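Long-range contacts in aac(6')-Ii (Enterococcus faecium, PDB 1N71), which transfers an acetyl group from acetyl-CoA to the 6'-amino group of aminoglycoside antibiotics and so gives its host resistance to them: residues I46-V51 and G58-I63; H116-S121 and A134-L139. One frame throughout, in Å; residues are numbered along the deposited sequence.

Interaction 1: I46-V51 and G58-I63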
loop_
_atom_site.group_PDB
_atom_site.type_symbol
_atom_site.label_atom_id
_atom_site.label_comp_id
_atom_site.label_asym_id
_atom_site.label_seq_id
_atom_site.Cartn_x
_atom_site.Cartn_y
_atom_site.Cartn_z
ATOM N N ILE A 46 -1.585 13.981 -8.151
ATOM C CA ILE A 46 -0.745 15.149 -8.320
ATOM C C ILE A 46 0.359 14.698 -9.269
ATOM O O ILE A 46 0.859 13.572 -9.161
ATOM C CB ILE A 46 -0.166 15.610 -6.966
ATOM C CG1 ILE A 46 -1.303 16.157 -6.095
ATOM C CG2 ILE A 46 0.901 16.670 -7.174
ATOM C CD1 ILE A 46 -0.919 16.404 -4.654
ATOM N N ALA A 47 0.702 15.564 -10.217
ATOM C CA ALA A 47 1.733 15.280 -11.207
ATOM C C ALA A 47 2.634 16.503 -11.354
ATOM O O ALA A 47 2.205 17.550 -11.845
ATOM C CB ALA A 47 1.090 14.941 -12.540
ATOM N N VAL A 48 3.881 16.360 -10.923
ATOM C CA VAL A 48 4.847 17.450 -10.978
ATOM C C VAL A 48 6.023 17.087 -11.872
ATOM O O VAL A 48 6.571 15.990 -11.781
ATOM C CB VAL A 48 5.358 17.786 -9.562
ATOM C CG1 VAL A 48 6.414 18.879 -9.619
ATOM C CG2 VAL A 48 4.188 18.210 -8.689
ATOM N N ALA A 49 6.419 18.021 -12.730
ATOM C CA ALA A 49 7.523 17.768 -13.640
ATOM C C ALA A 49 8.710 18.691 -13.442
ATOM O O ALA A 49 8.589 19.795 -12.903
ATOM C CB ALA A 49 7.041 17.864 -15.075
ATOM N N ALA A 50 9.865 18.204 -13.874
ATOM C CA ALA A 50 11.109 18.948 -13.809
ATOM C C ALA A 50 11.500 19.093 -15.272
ATOM O O ALA A 50 11.760 18.096 -15.947
ATOM C CB ALA A 50 12.160 18.158 -13.055
ATOM N N VAL A 51 11.513 20.325 -15.766
ATOM C CA VAL A 51 11.849 20.563 -17.162
ATOM C C VAL A 51 13.009 21.527 -17.350
ATOM O O VAL A 51 13.049 22.603 -16.754
ATOM C CB VAL A 51 10.631 21.107 -17.936
ATOM C CG1 VAL A 51 10.998 21.334 -19.398
ATOM C CG2 VAL A 51 9.478 20.126 -17.832
ATOM N N GLY A 58 12.733 15.037 -15.034
ATOM C CA GLY A 58 12.277 14.418 -13.803
ATOM C C GLY A 58 10.774 14.498 -13.620
ATOM O O GLY A 58 10.120 15.427 -14.102
ATOM N N PHE A 59 10.213 13.519 -12.920
ATOM C CA PHE A 59 8.776 13.492 -12.691
ATOM C C PHE A 59 8.464 12.839 -11.354
ATOM O O PHE A 59 9.140 11.897 -10.943
ATOM C CB PHE A 59 8.077 12.700 -13.796
ATOM C CG PHE A 59 6.585 12.609 -13.629
ATOM C CD1 PHE A 59 5.760 13.656 -14.033
ATOM C CD2 PHE A 59 6.002 11.481 -13.048
ATOM C CE1 PHE A 59 4.373 13.587 -13.864
ATOM C CE2 PHE A 59 4.624 11.397 -12.874
ATOM C CZ PHE A 59 3.802 12.456 -13.284
ATOM N N ILE A 60 7.441 13.350 -10.682
ATOM C CA ILE A 60 7.016 12.797 -9.403
ATOM C C ILE A 60 5.499 12.904 -9.328
ATOM O O ILE A 60 4.905 13.856 -9.838
ATOM C CB ILE A 60 7.665 13.545 -8.208
ATOM C CG1 ILE A 60 7.397 12.776 -6.909
ATOM C CG2 ILE A 60 7.115 14.966 -8.108
ATOM C CD1 ILE A 60 8.127 13.337 -5.697
ATOM N N GLY A 61 4.866 11.909 -8.718
ATOM C CA GLY A 61 3.421 11.937 -8.596
ATOM C C GLY A 61 2.981 11.447 -7.230
ATOM O O GLY A 61 3.781 10.891 -6.478
ATOM N N ALA A 62 1.714 11.668 -6.901
ATOM C CA ALA A 62 1.177 11.212 -5.625
ATOM C C ALA A 62 -0.263 10.760 -5.815
ATOM O O ALA A 62 -1.034 11.389 -6.545
ATOM C CB ALA A 62 1.253 12.324 -4.582
ATOM N N ILE A 63 -0.613 9.664 -5.151
ATOM C CA ILE A 63 -1.949 9.078 -5.224
ATOM C C ILE A 63 -2.641 9.177 -3.863
ATOM O O ILE A 63 -2.072 8.789 -2.845
ATOM C CB ILE A 63 -1.867 7.578 -5.587
ATOM C CG1 ILE A 63 -1.091 7.392 -6.888
ATOM C CG2 ILE A 63 -3.265 6.992 -5.709
ATOM C CD1 ILE A 63 -0.754 5.946 -7.185
#
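The F59 ring leans obliquely across the neighbouring strand of the antiparallel beta hairpin 46-52/55-66 in the GNAT sheet: CD1 lies 3.3 Å from V48 O, and the far end of the ring, CZ, rests 3.8 Å from A47 CB. CG is anti to the backbone N (chi1 179°), which places the ring against A47 CB, on the face where A47's partner, G61, has no side chain. F6, reached from outside the hairpin, sets its ring at about 90° to that of F59. On the opposite face of the sheet, V48 and I60 are paired: I60 CG2 packs 3.6 Å from V48 CB, while the rest of the I60 side chain leads away toward L95 of helix 87-101 and L76, a CoA-binding residue. I46 and A62 continue this buried face, CB to CB at 4.3 Å. Hydrogen-bonded pairs I46-A62, V48-I60 and A50-G58 alternate with non-hydrogen-bonded A47-G61 and A49-F59. A50 N donates to G58 O at 2.8 Å, but the return bond from G58 N to A50 O is weak. At the centre V48 N donates to I60 O at 2.9 Å, almost straight (174° at the hydrogen).

Interaction 2: H116-S121 and A134-L139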
loop_
_atom_site.group_PDB
_atom_site.type_symbol
_atom_site.label_atom_id
_atom_site.label_comp_id
_atom_site.label_asym_id
_atom_site.label_seq_id
_atom_site.Cartn_x
_atom_site.Cartn_y
_atom_site.Cartn_z
ATOM N N HIS A 116 20.128 -6.669 -2.544
ATOM C CA HIS A 116 20.943 -6.429 -1.358
ATOM C C HIS A 116 21.567 -5.026 -1.292
ATOM O O HIS A 116 22.772 -4.875 -1.087
ATOM C CB HIS A 116 22.033 -7.505 -1.273
ATOM C CG HIS A 116 22.621 -7.671 0.097
ATOM N ND1 HIS A 116 21.851 -7.686 1.243
ATOM C CD2 HIS A 116 23.898 -7.874 0.502
ATOM C CE1 HIS A 116 22.630 -7.891 2.292
ATOM N NE2 HIS A 116 23.875 -8.008 1.870
ATOM N N GLY A 117 20.730 -4.005 -1.453
ATOM C CA GLY A 117 21.206 -2.633 -1.385
ATOM C C GLY A 117 21.294 -2.133 0.046
ATOM O O GLY A 117 22.004 -1.166 0.330
ATOM N N THR A 118 20.564 -2.787 0.949
ATOM C CA THR A 118 20.562 -2.420 2.369
ATOM C C THR A 118 20.620 -3.685 3.230
ATOM O O THR A 118 20.460 -4.798 2.731
ATOM C CB THR A 118 19.282 -1.654 2.777
ATOM O OG1 THR A 118 18.221 -2.590 3.004
ATOM C CG2 THR A 118 18.860 -0.688 1.681
ATOM N N THR A 119 20.827 -3.504 4.529
ATOM C CA THR A 119 20.897 -4.637 5.439
ATOM C C THR A 119 19.538 -5.261 5.722
ATOM O O THR A 119 19.451 -6.240 6.464
ATOM C CB THR A 119 21.549 -4.235 6.784
ATOM O OG1 THR A 119 20.895 -3.074 7.317
ATOM C CG2 THR A 119 23.030 -3.946 6.584
ATOM N N LEU A 120 18.475 -4.710 5.135
ATOM C CA LEU A 120 17.139 -5.260 5.359
ATOM C C LEU A 120 16.826 -6.417 4.420
ATOM O O LEU A 120 15.850 -7.137 4.618
ATOM C CB LEU A 120 16.063 -4.176 5.223
ATOM C CG LEU A 120 16.070 -3.055 6.270
ATOM C CD1 LEU A 120 14.797 -2.234 6.125
ATOM C CD2 LEU A 120 16.150 -3.646 7.677
ATOM N N SER A 121 17.642 -6.587 3.387
ATOM C CA SER A 121 17.446 -7.691 2.456
ATOM C C SER A 121 18.400 -8.823 2.855
ATOM O O SER A 121 19.334 -8.613 3.632
ATOM C CB SER A 121 17.726 -7.242 1.017
ATOM O OG SER A 121 19.023 -6.687 0.888
ATOM N N ALA A 134 15.752 -0.211 12.640
ATOM C CA ALA A 134 16.460 0.872 13.318
ATOM C C ALA A 134 17.966 0.883 13.020
ATOM O O ALA A 134 18.589 1.944 12.974
ATOM C CB ALA A 134 16.221 0.778 14.837
ATOM N N SER A 135 18.550 -0.290 12.806
ATOM C CA SER A 135 19.986 -0.372 12.537
ATOM C C SER A 135 20.329 -0.510 11.055
ATOM O O SER A 135 21.456 -0.871 10.702
ATOM C CB SER A 135 20.588 -1.551 13.307
ATOM O OG SER A 135 20.010 -2.775 12.889
ATOM N N ILE A 136 19.373 -0.217 10.181
ATOM C CA ILE A 136 19.622 -0.345 8.748
ATOM C C ILE A 136 20.887 0.389 8.320
ATOM O O ILE A 136 21.208 1.454 8.845
ATOM C CB ILE A 136 18.433 0.200 7.914
ATOM C CG1 ILE A 136 18.649 -0.117 6.431
ATOM C CG2 ILE A 136 18.318 1.715 8.090
ATOM C CD1 ILE A 136 17.455 0.220 5.552
ATOM N N GLN A 137 21.610 -0.201 7.371
ATOM C CA GLN A 137 22.828 0.397 6.831
ATOM C C GLN A 137 22.692 0.373 5.311
ATOM O O GLN A 137 22.184 -0.592 4.745
ATOM C CB GLN A 137 24.070 -0.403 7.251
ATOM C CG GLN A 137 24.328 -0.443 8.746
ATOM C CD GLN A 137 24.724 0.905 9.313
ATOM O OE1 GLN A 137 25.621 1.567 8.796
ATOM N NE2 GLN A 137 24.062 1.314 10.389
ATOM N N ASN A 138 23.138 1.439 4.655
ATOM C CA ASN A 138 23.047 1.519 3.205
ATOM C C ASN A 138 24.276 0.877 2.569
ATOM O O ASN A 138 25.381 1.421 2.633
ATOM C CB ASN A 138 22.928 2.978 2.761
ATOM C CG ASN A 138 22.392 3.109 1.348
ATOM O OD1 ASN A 138 22.266 2.110 0.627
ATOM N ND2 ASN A 138 22.076 4.337 0.942
ATOM N N LEU A 139 24.079 -0.282 1.953
ATOM C CA LEU A 139 25.178 -1.008 1.336
ATOM C C LEU A 139 25.557 -0.569 -0.073
ATOM O O LEU A 139 26.745 -0.425 -0.373
ATOM C CB LEU A 139 24.863 -2.502 1.320
ATOM C CG LEU A 139 24.397 -3.088 2.655
ATOM C CD1 LEU A 139 24.165 -4.577 2.488
ATOM C CD2 LEU A 139 25.429 -2.817 3.740
HETATM O O HOH W 1 19.643 -3.735 9.552
#
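Beside the coenzyme A pocket of this GNAT fold, two loops meet around a single backbone bridge, T118 with N138; the first carries a type I beta turn, T118-S121, and the second follows helix 129-134. T119 N donates to Q137 O at 3.2 Å, in the carbonyl plane, and L139 N reaches G117 O at 2.8 Å in a bent hydrogen bond (131° at the hydrogen). The T119 hydroxyl extends this join: chi1 of 52° sets OG1 between its own backbone N and carbonyl carbon, where it accepts from Q137 N at 3.0 Å and also meets a water that donates weakly to S135 OG, whose stronger partner is D131 O. T119 CG2 lies alongside Q137 CB, both side chains pointing the same way, and L139 CD2 comes across it at about a right angle. L139 CD1 sits over one face of the H116 imidazole, offset toward its rim, in a CH-pi contact 3.7 Å from the ring centroid. The rotation of that ring is fixed at its edge, where ND1 donates to S121 OG. Deeper in, the tip of I136 meets L120 crosswise, CD1 to CG at 3.6 Å; Y144 and I154 touch I136, and V157 and I169 touch L120. T118 OG1 closes an ST turn by accepting from L120 N and is also bonded to D113, which holds G117 N and S121 OG as well. The N138 amide is held from outside the two loops: ND2 bonds to E145, a CoA-binding residue, OD1 accepts from H142 N, and the residue touches coenzyme A. Across the contact, N138 OD1 and G117 O are two acceptors 3.3 Å apart, not bonded to each other.

How the interactions relate
Interactions 1 and 2 lie on opposite sides of the chain's centre, their own centres 28 Å apart and their nearest atoms about 18 Å apart, with no direct touch. They follow one another along the chain, the hairpin closing before the loops of interaction 2 begin. Bound coenzyme A lies between these two regions. Interaction 1 is second shell: I60 is about 4 Å, side chain to side chain, from the CoA-binding L76, whereas G58, at its nearest, is about 8 Å from the coenzyme. Interaction 2 reaches the pocket directly through N138, whose side chain comes within about 4 Å of coenzyme A.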